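Local structure of actinorhodin polyketide putative beta-ketoacyl synthase 2 (Streptomyces coelicolor A3, 1TQY) at residues S214-T217 with R221-L224. The protein is the chain length factor of actinorhodin biosynthesis, a member of the beta-ketoacyl synthase family that probably takes part in building the polyketide chain. Numbering follows the deposited sequence.
Sequences STAT and RAYL
An ST turn at S214 meets A222 where the long loop between helix 201-208 and strand 238-246 of this thiolase-like fold doubles back on itself. OG of S214 lies anti to the backbone N (chi1 170°), which sets the hydroxyl beside its own carbonyl carbon, where it accepts the N-H of A216 in a nearly straight bond (A216 N to S214 OG 3.0 Å, 164° at the hydrogen). The same hydroxyl gives its proton across the gap to the carbonyl of A222 in a weak bond, S214 OG to A222 O 3.3 Å. One buried oxygen thus closes the turn and, weakly, links it to the returning chain. Alongside, the methyl of A216 touches the flank of the A222 methyl, CB to CB 3.5 Å. A222 CB also lies 3.7 Å from S214 OG, so it packs against both the methyl and the hydroxyl of the turn. R221 turns its guanidinium away, NH2 forming a salt bridge with D227 and a hydrogen bond to G367 O, with L224 CD1 over one face near its rim. Backbone bonding of S214 with Y233 and packing of A222 on V234 hold the turn to the last part of the same loop, just before strand 238-246, while Y223 OH bonds to G306 O, just beyond strand 301-303.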
loop_
_atom_site.group_PDB
_atom_site.type_symbol
_atom_site.label_atom_id
_atom_site.label_comp_id
_atom_site.label_asym_id
_atom_site.label_seq_id
_atom_site.Cartn_x
_atom_site.Cartn_y
_atom_site.Cartn_z
ATOM N N SER B 214 -4.511 -10.742 23.504
ATOM C CA SER B 214 -4.745 -11.601 24.651
ATOM C C SER B 214 -3.562 -11.655 25.596
ATOM O O SER B 214 -2.409 -11.750 25.165
ATOM C CB SER B 214 -5.079 -13.025 24.205
ATOM O OG SER B 214 -5.067 -13.897 25.320
ATOM N N THR B 215 -3.848 -11.591 26.893
ATOM C CA THR B 215 -2.797 -11.675 27.891
ATOM C C THR B 215 -2.829 -13.057 28.543
ATOM O O THR B 215 -2.264 -13.257 29.612
ATOM C CB THR B 215 -2.946 -10.596 28.991
ATOM O OG1 THR B 215 -4.214 -10.740 29.643
ATOM C CG2 THR B 215 -2.827 -9.194 28.394
ATOM N N ALA B 216 -3.479 -14.017 27.894
ATOM C CA ALA B 216 -3.556 -15.374 28.445
ATOM C C ALA B 216 -2.173 -16.037 28.481
ATOM O O ALA B 216 -1.249 -15.568 27.826
ATOM C CB ALA B 216 -4.510 -16.223 27.603
ATOM N N THR B 217 -2.036 -17.124 29.236
ATOM C CA THR B 217 -0.762 -17.837 29.296
ATOM C C THR B 217 -0.954 -19.275 28.825
ATOM O O THR B 217 0.013 -20.002 28.622
ATOM C CB THR B 217 -0.155 -17.841 30.726
ATOM O OG1 THR B 217 -1.092 -18.411 31.650
ATOM C CG2 THR B 217 0.205 -16.417 31.162
ATOM N N ARG B 221 -6.000 -21.857 25.103
ATOM C CA ARG B 221 -7.162 -21.033 25.420
ATOM C C ARG B 221 -6.869 -19.544 25.491
ATOM O O ARG B 221 -7.204 -18.883 26.473
ATOM C CB ARG B 221 -7.765 -21.493 26.752
ATOM C CG ARG B 221 -8.312 -22.909 26.759
ATOM C CD ARG B 221 -9.759 -22.899 27.219
ATOM N NE ARG B 221 -10.677 -22.779 26.105
ATOM C CZ ARG B 221 -11.946 -22.393 26.202
ATOM N NH1 ARG B 221 -12.469 -22.070 27.380
ATOM N NH2 ARG B 221 -12.696 -22.339 25.106
ATOM N N ALA B 222 -6.266 -19.011 24.439
ATOM C CA ALA B 222 -5.931 -17.595 24.413
ATOM C C ALA B 222 -6.621 -16.864 23.270
ATOM O O ALA B 222 -7.030 -15.709 23.406
ATOM C CB ALA B 222 -4.418 -17.423 24.307
ATOM N N TYR B 223 -6.737 -17.537 22.136
ATOM C CA TYR B 223 -7.373 -16.938 20.978
ATOM C C TYR B 223 -8.643 -17.729 20.739
ATOM O O TYR B 223 -8.630 -18.789 20.117
ATOM C CB TYR B 223 -6.420 -16.996 19.780
ATOM C CG TYR B 223 -6.939 -16.347 18.521
ATOM C CD1 TYR B 223 -7.882 -15.314 18.567
ATOM C CD2 TYR B 223 -6.463 -16.750 17.277
ATOM C CE1 TYR B 223 -8.335 -14.707 17.400
ATOM C CE2 TYR B 223 -6.908 -16.150 16.112
ATOM C CZ TYR B 223 -7.843 -15.128 16.178
ATOM O OH TYR B 223 -8.274 -14.532 15.017
ATOM N N LEU B 224 -9.746 -17.189 21.246
ATOM C CA LEU B 224 -11.034 -17.859 21.169
ATOM C C LEU B 224 -12.137 -17.042 20.508
ATOM O O LEU B 224 -13.076 -16.604 21.165
ATOM C CB LEU B 224 -11.447 -18.254 22.594
ATOM C CG LEU B 224 -10.408 -19.074 23.374
ATOM C CD1 LEU B 224 -10.855 -19.244 24.824
ATOM C CD2 LEU B 224 -10.227 -20.427 22.709
#